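Local coordinates for protein cyclopenase asqI (Emericella nidulans, PDB 5YY3) that converts 4'-methoxycyclopenin into 4'-methoxyviridicatin with release of methyl isocyanate, a zinc-dependent ring contraction in the biosynthesis of aspoquinolone mycotoxins, at residues Leu88-Ala93 / Asp119-Tyr124; Gly94-Asp99 / Ser128-Gln133; Leu424-Val429 / Asn470-Ser475; Val574-Ala579 / Pro634-Thr639. One frame throughout, in Å; residues are numbered along the deposited sequence.

Contact 1. Residues Leu88-Ala93 / Asp119-Tyr124; sequences LMLDAA and DALGIY
Leu90 and Tyr124 carry a helix-helix packing contact in the N-terminal helical part of this hemocyanin-like fold, where helix 77-92 crosses helix 114-127. The segment axes come within 9.3 Å and cross at -53°. The tight part is buried and apolar. CB of Leu90 lies over one face of the Tyr124 ring, a CH-pi contact 4.1 Å from the ring centroid and displaced toward the rim, close to CD1 and CG. Chi1 of -59° puts Leu90 CG anti to the carbonyl carbon, and the extended chi2 (-176°) carries CD1 between Tyr124 and Leu121. There this methyl touches Tyr124 CB at 3.7 Å and Leu121 CD1 at 3.9 Å, and it also rests near the carbonyl of Ala120. Ala104 of helix 97-109 packs against Leu90 as well, so that a third helix shares the leucine, while Leu121 also touches Ile60 and Phe61 of helix 53-61. The looser side begins at Asp91, an exposed residue at the margin of the contact. Its CA approaches Tyr124 CE1 obliquely at 3.8 Å, whereas its CB comes no closer to the ring than 4.4 Å, at Tyr124 CD1. Polar linkage between the segments runs through water here: one molecule accepts from Tyr124 OH at 2.9 Å and donates to Leu90 O at 2.6 Å.

Contact 2. Residues Gly94-Asp99 / Ser128-Gln133; sequences GPKLED and SKDAQQ
Asp130 points its carboxylate at the start of helix 97-109, where Lys96 and Leu97 meet it from different directions. CG of Asp130 stands anti to its backbone N, and OD2 takes the N-H of Leu97 at 2.8 Å in a nearly straight bond of 166°. The N-H meets this oxygen on its anti side, 20° out of the carboxylate plane. Lys96 crosses Asp130 at about a right angle; its chain bends at chi2, and NZ makes a salt bridge with Asp130 OD1 at 3.2 Å, its hydrogen bond weak. Glu98 also crosses Asp130 at about a right angle, its OE2 4.1 Å from Asp130 OD2 and the carboxylate planes 63° apart. Arg134 makes salt bridges to both oxygens, which probably offsets the repulsion. On the apolar flank, Leu97 CD2 packs against Ala131 CB at 3.5 Å and against Ser128 OG at 3.4 Å. A water donates to Pro95 O and accepts from Asp130 N, extending the junction. Lys96 and Ser128 both occupy N-cap positions: Asp99 OD2 accepts from Lys96 N, and Ser128 OG accepts from Ala131 N at 2.8 Å, the classic serine N-cap. Two helix N termini thus meet, joined by an aspartate.

Contact 3. Residues Leu424-Val429 / Asn470-Ser475; sequences LSNLVV and NVQVKS
Leu424 and Val473 form a non-hydrogen-bonded pair in an antiparallel ladder that a beta bulge at Asn426-Leu427, opposite Val471, interrupts, within the immunoglobulin-like region of the hemocyanin-type fold. The two side chains lie side by side, pointing the same way, with Leu424 CD2 pressed against Val473 CG2 at 3.5 Å. In the bulge Leu427 crosses Val471, and its CD1 settles on Val471 CB at 3.9 Å. Val471 chi1 of 68° sets CG1 between the backbone N and the carbonyl carbon and leaves CG2 anti to N, 3.4 Å from Ser425 O. Thr637 of strand 636-644 is touched by all three of Leu424, Leu427 and Val471. On the other face, Ser425 pairs with Gln472 through two backbone bonds, and its OG nestles against Gln472 CB at 3.4 Å. Asn426, in left-handed helical conformation, lays its side chain alongside that of Gln472, the amide planes 27° apart. Val428 CB fits against Asn470 OD1 at 3.7 Å, and a water joins that oxygen to Asn426 O. Pairing resumes one residue out of step, where Val428 N donates to Asn470 O at 2.9 Å (172°), an oxygen that Leu427 CD1 also touches at 3.4 Å.

Contact 4. Residues Val574-Ala579 / Pro634-Thr639; sequences VAFCIA and PFITST
Phe576, on strand 571-580, and Phe635, just before strand 636-644, are linked through two isoleucines. Ile636 CG2 approaches the Phe576 ring obliquely, 3.5 Å from CE2, and Phe606 meets the same ring edge-to-face. The Phe635 ring receives Ile578 CG1 at its edge, near the ring plane, 3.9 Å from CD2; Ala579 O comes to it obliquely. Chi1 of 61° sets Phe635 CG between its backbone N and carbonyl carbon, and the ring runs beside Ile578, both pointing the same way. Ile636 forks between its neighbours: CG2 serves Phe576, while CG1 touches Ile578 CG1 at 3.7 Å. Beneath these side chains runs a regular antiparallel ladder. Ala575 with Thr639 and Cys577 with Thr637 form hydrogen-bonded pairs of two bonds each, and Ala579 N adds a fifth bond to Phe635 O at 2.8 Å. Ser638 is drawn close as well, its CA 3.0 Å from Ala575 O in a CA-H...O contact; its OG is hydrogen-bonded to Ile627 O. Ala575, Cys577, Thr637 and Thr639 occupy the other face, with Ala575 CB 3.9 Å from Thr639 CG2. That face packs on Leu424 and Leu427 of strand 422-431 in the immunoglobulin-like region. Strand 571-580 lies between strands 487-497 and 636-644, and the latter runs parallel to strand 443-449 as its other partner.

In the fold
From the N terminus, helix 77-92 leads through contact 1's first segment directly into that of contact 2. The chain then passes along helix 97-109 into helix 114-127, closing contact 1 after 25 intervening residues, and on to helix 129-133, closing contact 2 after 28. Their segments alternate, so the two loops cross, and they touch where Tyr124 meets Lys96 and Leu97. Contacts 3 and 4 follow in series: 40 residues separate the strands of the first, 54 those of the second. Both belong to one mixed sheet, with centres 8 Å apart, and Leu424 N probably bonds to Pro634 O. Contacts 1 and 3, about 47 Å apart between centres, mark the helical and beta-rich regions.

Contact 1. Residues Leu88-Ala93 / Asp119-Tyr124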
loop_
_atom_site.group_PDB
_atom_site.type_symbol
_atom_site.label_atom_id
_atom_site.label_comp_id
_atom_site.label_asym_id
_atom_site.label_seq_id
_atom_site.Cartn_x
_atom_site.Cartn_y
_atom_site.Cartn_z
ATOM N N LEU A 88 12.556 -50.581 3.319
ATOM C CA LEU A 88 13.366 -51.644 3.945
ATOM C C LEU A 88 13.351 -52.929 3.110
ATOM O O LEU A 88 14.351 -53.646 2.997
ATOM C CB LEU A 88 12.856 -51.952 5.356
ATOM C CG LEU A 88 13.196 -50.955 6.463
ATOM C CD1 LEU A 88 12.362 -51.258 7.691
ATOM C CD2 LEU A 88 14.683 -50.995 6.788
ATOM N N MET A 89 12.181 -53.207 2.555
ATOM C CA MET A 89 11.982 -54.267 1.584
ATOM C C MET A 89 13.053 -54.168 0.495
ATOM O O MET A 89 13.737 -55.148 0.218
ATOM C CB MET A 89 10.567 -54.148 1.010
ATOM C CG MET A 89 9.917 -55.372 0.444
ATOM S SD MET A 89 8.128 -55.182 0.688
ATOM C CE MET A 89 8.136 -54.931 2.458
ATOM N N LEU A 90 13.225 -52.977 -0.084
ATOM C CA LEU A 90 14.233 -52.766 -1.133
ATOM C C LEU A 90 15.632 -53.100 -0.638
ATOM O O LEU A 90 16.449 -53.687 -1.346
ATOM C CB LEU A 90 14.220 -51.325 -1.622
ATOM C CG LEU A 90 12.955 -50.734 -2.224
ATOM C CD1 LEU A 90 13.277 -49.320 -2.694
ATOM C CD2 LEU A 90 12.410 -51.607 -3.345
ATOM N N ASP A 91 15.896 -52.703 0.594
ATOM C CA ASP A 91 17.164 -52.953 1.232
ATOM C C ASP A 91 17.374 -54.459 1.454
ATOM O O ASP A 91 18.494 -54.973 1.336
ATOM C CB ASP A 91 17.215 -52.179 2.550
ATOM C CG ASP A 91 18.546 -52.263 3.216
ATOM O OD1 ASP A 91 19.516 -51.703 2.652
ATOM O OD2 ASP A 91 18.623 -52.872 4.310
ATOM N N ALA A 92 16.278 -55.155 1.760
ATOM C CA ALA A 92 16.308 -56.581 2.097
ATOM C C ALA A 92 16.570 -57.489 0.890
ATOM O O ALA A 92 16.884 -58.668 1.049
ATOM C CB ALA A 92 15.003 -56.977 2.769
ATOM N N ALA A 93 16.464 -56.927 -0.312
ATOM C CA ALA A 93 16.652 -57.689 -1.545
ATOM C C ALA A 93 18.122 -57.894 -1.904
ATOM O O ALA A 93 18.421 -58.533 -2.911
ATOM C CB ALA A 93 15.925 -57.004 -2.709
ATOM N N ASP A 119 9.150 -42.160 -2.679
ATOM C CA ASP A 119 9.596 -41.932 -1.313
ATOM C C ASP A 119 10.469 -43.084 -0.823
ATOM O O ASP A 119 11.508 -42.868 -0.196
ATOM C CB ASP A 119 8.401 -41.744 -0.381
ATOM C CG ASP A 119 7.910 -40.309 -0.348
ATOM O OD1 ASP A 119 8.719 -39.410 -0.671
ATOM O OD2 ASP A 119 6.729 -40.074 0.018
ATOM N N ALA A 120 10.045 -44.310 -1.120
ATOM C CA ALA A 120 10.753 -45.501 -0.657
ATOM C C ALA A 120 12.119 -45.606 -1.328
ATOM O O ALA A 120 13.133 -45.865 -0.678
ATOM C CB ALA A 120 9.908 -46.767 -0.926
ATOM N N LEU A 121 12.136 -45.378 -2.635
ATOM C CA LEU A 121 13.349 -45.485 -3.417
ATOM C C LEU A 121 14.324 -44.384 -3.047
ATOM O O LEU A 121 15.542 -44.596 -3.041
ATOM C CB LEU A 121 13.030 -45.413 -4.906
ATOM C CG LEU A 121 14.223 -45.665 -5.811
ATOM C CD1 LEU A 121 14.924 -46.945 -5.381
ATOM C CD2 LEU A 121 13.766 -45.745 -7.251
ATOM N N GLY A 122 13.774 -43.207 -2.745
ATOM C CA GLY A 122 14.569 -42.051 -2.383
ATOM C C GLY A 122 15.387 -42.326 -1.149
ATOM O O GLY A 122 16.603 -42.141 -1.152
ATOM N N ILE A 123 14.705 -42.765 -0.094
ATOM C CA ILE A 123 15.337 -43.180 1.156
ATOM C C ILE A 123 16.336 -44.299 0.912
ATOM O O ILE A 123 17.462 -44.268 1.407
ATOM C CB ILE A 123 14.284 -43.662 2.174
ATOM C CG1 ILE A 123 13.348 -42.514 2.534
ATOM C CG2 ILE A 123 14.953 -44.245 3.426
ATOM C CD1 ILE A 123 12.172 -42.933 3.373
ATOM N N TYR A 124 15.911 -45.286 0.132
ATOM C CA TYR A 124 16.763 -46.436 -0.162
ATOM C C TYR A 124 18.101 -46.004 -0.767
ATOM O O TYR A 124 19.150 -46.327 -0.229
ATOM C CB TYR A 124 16.043 -47.407 -1.102
ATOM C CG TYR A 124 16.956 -48.455 -1.663
ATOM C CD1 TYR A 124 17.446 -49.474 -0.860
ATOM C CD2 TYR A 124 17.348 -48.417 -2.999
ATOM C CE1 TYR A 124 18.290 -50.439 -1.369
ATOM C CE2 TYR A 124 18.199 -49.379 -3.523
ATOM C CZ TYR A 124 18.663 -50.390 -2.701
ATOM O OH TYR A 124 19.510 -51.343 -3.216
HETATM O O HOH W 1 18.809 -53.954 -2.306
#

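Contact 2. Residues Gly94-Asp99 / Ser128-Gln133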
loop_
_atom_site.group_PDB
_atom_site.type_symbol
_atom_site.label_atom_id
_atom_site.label_comp_id
_atom_site.label_asym_id
_atom_site.label_seq_id
_atom_site.Cartn_x
_atom_site.Cartn_y
_atom_site.Cartn_z
ATOM N N GLY A 94 19.039 -57.358 -1.102
ATOM C CA GLY A 94 20.454 -57.589 -1.348
ATOM C C GLY A 94 21.388 -56.409 -1.135
ATOM O O GLY A 94 20.939 -55.284 -0.919
ATOM N N PRO A 95 22.708 -56.664 -1.201
ATOM C CA PRO A 95 23.731 -55.657 -0.900
ATOM C C PRO A 95 23.977 -54.649 -2.031
ATOM O O PRO A 95 24.578 -53.606 -1.776
ATOM C CB PRO A 95 24.979 -56.512 -0.662
ATOM C CG PRO A 95 24.788 -57.665 -1.591
ATOM C CD PRO A 95 23.314 -57.962 -1.561
ATOM N N LYS A 96 23.534 -54.949 -3.249
ATOM C CA LYS A 96 23.834 -54.076 -4.384
ATOM C C LYS A 96 22.605 -53.361 -4.938
ATOM O O LYS A 96 21.475 -53.812 -4.763
ATOM C CB LYS A 96 24.516 -54.872 -5.502
ATOM C CG LYS A 96 25.997 -55.132 -5.241
ATOM C CD LYS A 96 26.851 -54.501 -6.333
ATOM C CE LYS A 96 28.300 -54.300 -5.886
ATOM N NZ LYS A 96 28.947 -53.189 -6.648
ATOM N N LEU A 97 22.853 -52.237 -5.608
ATOM C CA LEU A 97 21.804 -51.406 -6.191
ATOM C C LEU A 97 20.872 -52.153 -7.118
ATOM O O LEU A 97 19.663 -51.959 -7.062
ATOM C CB LEU A 97 22.415 -50.240 -6.965
ATOM C CG LEU A 97 22.878 -49.050 -6.135
ATOM C CD1 LEU A 97 22.934 -47.782 -6.996
ATOM C CD2 LEU A 97 21.969 -48.868 -4.924
ATOM N N GLU A 98 21.429 -52.984 -7.990
ATOM C CA GLU A 98 20.601 -53.704 -8.955
ATOM C C GLU A 98 19.639 -54.641 -8.238
ATOM O O GLU A 98 18.591 -54.994 -8.780
ATOM C CB GLU A 98 21.456 -54.482 -9.965
ATOM C CG GLU A 98 22.916 -54.605 -9.602
ATOM C CD GLU A 98 23.710 -53.395 -10.025
ATOM O OE1 GLU A 98 23.737 -53.087 -11.235
ATOM O OE2 GLU A 98 24.296 -52.738 -9.145
ATOM N N ASP A 99 19.988 -55.030 -7.013
ATOM C CA ASP A 99 19.072 -55.812 -6.187
ATOM C C ASP A 99 17.842 -54.965 -5.813
ATOM O O ASP A 99 16.705 -55.369 -6.069
ATOM C CB ASP A 99 19.777 -56.343 -4.930
ATOM C CG ASP A 99 20.851 -57.373 -5.252
ATOM O OD1 ASP A 99 20.614 -58.187 -6.169
ATOM O OD2 ASP A 99 21.920 -57.380 -4.589
ATOM N N SER A 128 21.864 -46.360 0.908
ATOM C CA SER A 128 22.602 -47.487 0.348
ATOM C C SER A 128 24.091 -47.200 0.207
ATOM O O SER A 128 24.487 -46.272 -0.512
ATOM C CB SER A 128 22.053 -47.860 -1.019
ATOM O OG SER A 128 23.060 -48.531 -1.761
ATOM N N LYS A 129 24.915 -48.006 0.873
ATOM C CA LYS A 129 26.362 -47.847 0.788
ATOM C C LYS A 129 26.826 -48.080 -0.641
ATOM O O LYS A 129 27.752 -47.420 -1.121
ATOM C CB LYS A 129 27.084 -48.796 1.739
ATOM C CG LYS A 129 28.609 -48.667 1.655
ATOM C CD LYS A 129 29.316 -48.985 2.973
ATOM C CE LYS A 129 30.824 -48.891 2.799
ATOM N NZ LYS A 129 31.583 -49.591 3.878
ATOM N N ASP A 130 26.168 -49.009 -1.329
ATOM C CA ASP A 130 26.477 -49.246 -2.737
ATOM C C ASP A 130 26.219 -47.983 -3.557
ATOM O O ASP A 130 27.064 -47.568 -4.350
ATOM C CB ASP A 130 25.659 -50.413 -3.301
ATOM C CG ASP A 130 26.239 -50.959 -4.599
ATOM O OD1 ASP A 130 27.483 -51.053 -4.704
ATOM O OD2 ASP A 130 25.452 -51.281 -5.522
ATOM N N ALA A 131 25.056 -47.369 -3.356
ATOM C CA ALA A 131 24.695 -46.190 -4.137
ATOM C C ALA A 131 25.640 -45.030 -3.843
ATOM O O ALA A 131 26.047 -44.313 -4.752
ATOM C CB ALA A 131 23.244 -45.777 -3.868
ATOM N N GLN A 132 25.996 -44.855 -2.576
ATOM C CA GLN A 132 26.851 -43.743 -2.184
ATOM C C GLN A 132 28.224 -43.835 -2.823
ATOM O O GLN A 132 28.719 -42.852 -3.381
ATOM C CB GLN A 132 26.987 -43.693 -0.670
ATOM C CG GLN A 132 25.674 -43.434 0.019
ATOM C CD GLN A 132 25.769 -43.683 1.485
ATOM O OE1 GLN A 132 26.861 -43.914 2.005
ATOM N NE2 GLN A 132 24.636 -43.644 2.172
ATOM N N GLN A 133 28.828 -45.021 -2.755
ATOM C CA GLN A 133 30.158 -45.228 -3.318
ATOM C C GLN A 133 30.116 -45.190 -4.852
ATOM O O GLN A 133 31.078 -44.767 -5.492
ATOM C CB GLN A 133 30.761 -46.547 -2.804
ATOM C CG GLN A 133 30.092 -47.806 -3.345
ATOM C CD GLN A 133 30.594 -49.090 -2.687
ATOM O OE1 GLN A 133 30.692 -49.182 -1.455
ATOM N NE2 GLN A 133 30.909 -50.087 -3.510
HETATM O O HOH W 2 24.723 -51.570 0.020
HETATM O O HOH W 3 22.074 -51.226 -2.212
#

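Contact 3. Residues Leu424-Val429 / Asn470-Ser475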
loop_
_atom_site.group_PDB
_atom_site.type_symbol
_atom_site.label_atom_id
_atom_site.label_comp_id
_atom_site.label_asym_id
_atom_site.label_seq_id
_atom_site.Cartn_x
_atom_site.Cartn_y
_atom_site.Cartn_z
ATOM N N LEU A 424 39.646 -13.069 20.448
ATOM C CA LEU A 424 39.119 -12.680 19.141
ATOM C C LEU A 424 38.987 -11.172 19.028
ATOM O O LEU A 424 38.653 -10.492 19.999
ATOM C CB LEU A 424 37.741 -13.316 18.873
ATOM C CG LEU A 424 37.644 -14.831 18.676
ATOM C CD1 LEU A 424 36.263 -15.252 18.138
ATOM C CD2 LEU A 424 38.760 -15.328 17.768
ATOM N N SER A 425 39.209 -10.653 17.829
ATOM C CA SER A 425 39.007 -9.227 17.574
ATOM C C SER A 425 38.810 -8.999 16.089
ATOM O O SER A 425 39.069 -9.887 15.279
ATOM C CB SER A 425 40.193 -8.395 18.081
ATOM O OG SER A 425 41.310 -8.564 17.229
ATOM N N ASN A 426 38.338 -7.814 15.737
ATOM C CA ASN A 426 38.316 -7.377 14.346
ATOM C C ASN A 426 37.502 -8.259 13.414
ATOM O O ASN A 426 37.952 -8.606 12.327
ATOM C CB ASN A 426 39.747 -7.266 13.804
ATOM C CG ASN A 426 40.482 -6.041 14.337
ATOM O OD1 ASN A 426 41.535 -6.152 14.952
ATOM N ND2 ASN A 426 39.927 -4.875 14.098
ATOM N N LEU A 427 36.295 -8.613 13.826
ATOM C CA LEU A 427 35.423 -9.392 12.966
ATOM C C LEU A 427 34.927 -8.519 11.820
ATOM O O LEU A 427 34.439 -7.415 12.044
ATOM C CB LEU A 427 34.239 -9.956 13.765
ATOM C CG LEU A 427 33.197 -10.757 12.984
ATOM C CD1 LEU A 427 33.858 -11.956 12.326
ATOM C CD2 LEU A 427 32.063 -11.201 13.909
ATOM N N VAL A 428 35.066 -9.006 10.595
ATOM C CA VAL A 428 34.585 -8.277 9.440
ATOM C C VAL A 428 33.761 -9.193 8.498
ATOM O O VAL A 428 34.107 -10.360 8.291
ATOM C CB VAL A 428 35.766 -7.631 8.659
ATOM C CG1 VAL A 428 35.264 -6.856 7.474
ATOM C CG2 VAL A 428 36.581 -6.702 9.564
ATOM N N VAL A 429 32.665 -8.666 7.951
ATOM C CA VAL A 429 31.981 -9.299 6.815
ATOM C C VAL A 429 32.127 -8.368 5.597
ATOM O O VAL A 429 31.790 -7.185 5.692
ATOM C CB VAL A 429 30.470 -9.579 7.128
ATOM C CG1 VAL A 429 29.812 -10.370 6.009
ATOM C CG2 VAL A 429 30.330 -10.336 8.456
ATOM N N ASN A 470 36.195 -12.453 7.918
ATOM C CA ASN A 470 37.461 -12.731 8.545
ATOM C C ASN A 470 37.429 -12.233 9.980
ATOM O O ASN A 470 36.540 -11.453 10.362
ATOM C CB ASN A 470 38.622 -12.123 7.750
ATOM C CG ASN A 470 38.457 -10.637 7.505
ATOM O OD1 ASN A 470 38.697 -9.818 8.395
ATOM N ND2 ASN A 470 38.069 -10.279 6.286
ATOM N N VAL A 471 38.376 -12.721 10.779
ATOM C CA VAL A 471 38.431 -12.384 12.184
ATOM C C VAL A 471 39.873 -12.566 12.647
ATOM O O VAL A 471 40.647 -13.346 12.070
ATOM C CB VAL A 471 37.463 -13.258 13.025
ATOM C CG1 VAL A 471 37.930 -14.688 13.054
ATOM C CG2 VAL A 471 37.292 -12.717 14.467
ATOM N N GLN A 472 40.245 -11.825 13.677
ATOM C CA GLN A 472 41.592 -11.901 14.185
ATOM C C GLN A 472 41.607 -12.810 15.408
ATOM O O GLN A 472 40.766 -12.685 16.307
ATOM C CB GLN A 472 42.098 -10.507 14.512
ATOM C CG GLN A 472 43.580 -10.408 14.721
ATOM C CD GLN A 472 44.022 -8.962 14.900
ATOM O OE1 GLN A 472 43.628 -8.078 14.122
ATOM N NE2 GLN A 472 44.821 -8.710 15.937
ATOM N N VAL A 473 42.554 -13.746 15.422
ATOM C CA VAL A 473 42.666 -14.709 16.512
ATOM C C VAL A 473 44.077 -14.676 17.105
ATOM O O VAL A 473 45.073 -14.781 16.375
ATOM C CB VAL A 473 42.345 -16.136 16.025
ATOM C CG1 VAL A 473 42.318 -17.118 17.191
ATOM C CG2 VAL A 473 41.038 -16.161 15.217
ATOM N N LYS A 474 44.171 -14.535 18.422
ATOM C CA LYS A 474 45.470 -14.566 19.085
ATOM C C LYS A 474 45.423 -15.463 20.312
ATOM O O LYS A 474 44.498 -15.386 21.123
ATOM C CB LYS A 474 45.929 -13.160 19.480
ATOM C CG LYS A 474 47.342 -13.130 20.066
ATOM C CD LYS A 474 47.822 -11.710 20.290
ATOM C CE LYS A 474 49.233 -11.680 20.873
ATOM N NZ LYS A 474 49.418 -10.463 21.696
ATOM N N SER A 475 46.428 -16.316 20.459
ATOM C CA SER A 475 46.371 -17.304 21.517
ATOM C C SER A 475 46.584 -16.676 22.876
ATOM O O SER A 475 47.161 -15.602 23.014
ATOM C CB SER A 475 47.386 -18.417 21.292
ATOM O OG SER A 475 47.321 -19.360 22.350
HETATM O O HOH W 4 42.518 -10.845 18.696
HETATM O O HOH W 5 39.928 -9.337 10.529
#

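Contact 4. Residues Val574-Ala579 / Pro634-Thr639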
loop_
_atom_site.group_PDB
_atom_site.type_symbol
_atom_site.label_atom_id
_atom_site.label_comp_id
_atom_site.label_asym_id
_atom_site.label_seq_id
_atom_site.Cartn_x
_atom_site.Cartn_y
_atom_site.Cartn_z
ATOM N N VAL A 574 23.985 -7.745 12.795
ATOM C CA VAL A 574 25.129 -7.915 13.678
ATOM C C VAL A 574 25.777 -9.269 13.411
ATOM O O VAL A 574 25.077 -10.276 13.253
ATOM C CB VAL A 574 24.722 -7.811 15.161
ATOM C CG1 VAL A 574 25.909 -8.124 16.072
ATOM C CG2 VAL A 574 24.159 -6.423 15.455
ATOM N N ALA A 575 27.101 -9.286 13.321
ATOM C CA ALA A 575 27.842 -10.533 13.204
ATOM C C ALA A 575 28.411 -10.901 14.558
ATOM O O ALA A 575 28.854 -10.040 15.303
ATOM C CB ALA A 575 28.945 -10.422 12.184
ATOM N N PHE A 576 28.378 -12.192 14.865
ATOM C CA PHE A 576 28.810 -12.718 16.145
ATOM C C PHE A 576 29.758 -13.878 15.882
ATOM O O PHE A 576 29.488 -14.725 15.026
ATOM C CB PHE A 576 27.592 -13.162 16.972
ATOM C CG PHE A 576 27.910 -14.123 18.085
ATOM C CD1 PHE A 576 27.957 -15.492 17.850
ATOM C CD2 PHE A 576 28.113 -13.665 19.376
ATOM C CE1 PHE A 576 28.219 -16.376 18.865
ATOM C CE2 PHE A 576 28.380 -14.553 20.407
ATOM C CZ PHE A 576 28.435 -15.905 20.153
ATOM N N CYS A 577 30.871 -13.907 16.606
ATOM C CA CYS A 577 31.825 -14.984 16.459
ATOM C C CYS A 577 32.293 -15.422 17.837
ATOM O O CYS A 577 32.733 -14.610 18.658
ATOM C CB CYS A 577 33.017 -14.567 15.587
ATOM S SG CYS A 577 34.050 -16.008 15.102
ATOM N N ILE A 578 32.163 -16.711 18.105
ATOM C CA ILE A 578 32.657 -17.266 19.353
ATOM C C ILE A 578 33.731 -18.314 19.037
ATOM O O ILE A 578 33.638 -19.038 18.037
ATOM C CB ILE A 578 31.498 -17.875 20.210
ATOM C CG1 ILE A 578 32.026 -18.438 21.536
ATOM C CG2 ILE A 578 30.729 -18.943 19.448
ATOM C CD1 ILE A 578 30.919 -18.872 22.486
ATOM N N ALA A 579 34.777 -18.364 19.857
ATOM C CA ALA A 579 35.785 -19.408 19.708
ATOM C C ALA A 579 35.603 -20.464 20.792
ATOM O O ALA A 579 35.647 -20.165 21.989
ATOM C CB ALA A 579 37.204 -18.814 19.756
ATOM N N PRO A 634 36.627 -12.458 26.014
ATOM C CA PRO A 634 37.577 -12.133 24.941
ATOM C C PRO A 634 37.512 -13.138 23.799
ATOM O O PRO A 634 37.999 -12.860 22.702
ATOM C CB PRO A 634 38.947 -12.185 25.648
ATOM C CG PRO A 634 38.639 -12.291 27.141
ATOM C CD PRO A 634 37.304 -12.951 27.229
ATOM N N PHE A 635 36.917 -14.294 24.074
ATOM C CA PHE A 635 36.718 -15.371 23.097
ATOM C C PHE A 635 35.413 -15.183 22.268
ATOM O O PHE A 635 35.016 -16.064 21.490
ATOM C CB PHE A 635 36.695 -16.728 23.834
ATOM C CG PHE A 635 35.583 -16.832 24.839
ATOM C CD1 PHE A 635 35.700 -16.227 26.083
ATOM C CD2 PHE A 635 34.403 -17.486 24.524
ATOM C CE1 PHE A 635 34.666 -16.286 27.002
ATOM C CE2 PHE A 635 33.368 -17.547 25.429
ATOM C CZ PHE A 635 33.498 -16.949 26.675
ATOM N N ILE A 636 34.750 -14.046 22.469
ATOM C CA ILE A 636 33.588 -13.634 21.676
ATOM C C ILE A 636 33.884 -12.261 21.100
ATOM O O ILE A 636 34.505 -11.418 21.764
ATOM C CB ILE A 636 32.273 -13.564 22.515
ATOM C CG1 ILE A 636 31.786 -14.967 22.904
ATOM C CG2 ILE A 636 31.169 -12.827 21.747
ATOM C CD1 ILE A 636 30.762 -14.978 24.057
ATOM N N THR A 637 33.470 -12.038 19.860
ATOM C CA THR A 637 33.532 -10.702 19.291
ATOM C C THR A 637 32.330 -10.490 18.372
ATOM O O THR A 637 31.680 -11.449 17.947
ATOM C CB THR A 637 34.839 -10.473 18.524
ATOM O OG1 THR A 637 35.052 -9.062 18.353
ATOM C CG2 THR A 637 34.806 -11.167 17.166
ATOM N N SER A 638 32.019 -9.235 18.084
ATOM C CA SER A 638 30.859 -8.930 17.260
ATOM C C SER A 638 31.067 -7.618 16.553
ATOM O O SER A 638 31.872 -6.786 16.983
ATOM C CB SER A 638 29.573 -8.890 18.096
ATOM O OG SER A 638 29.582 -7.791 18.977
ATOM N N THR A 639 30.343 -7.441 15.455
ATOM C CA THR A 639 30.534 -6.285 14.609
ATOM C C THR A 639 29.268 -6.046 13.801
ATOM O O THR A 639 28.541 -6.986 13.482
ATOM C CB THR A 639 31.753 -6.473 13.680
ATOM O OG1 THR A 639 32.092 -5.224 13.067
ATOM C CG2 THR A 639 31.439 -7.471 12.591
#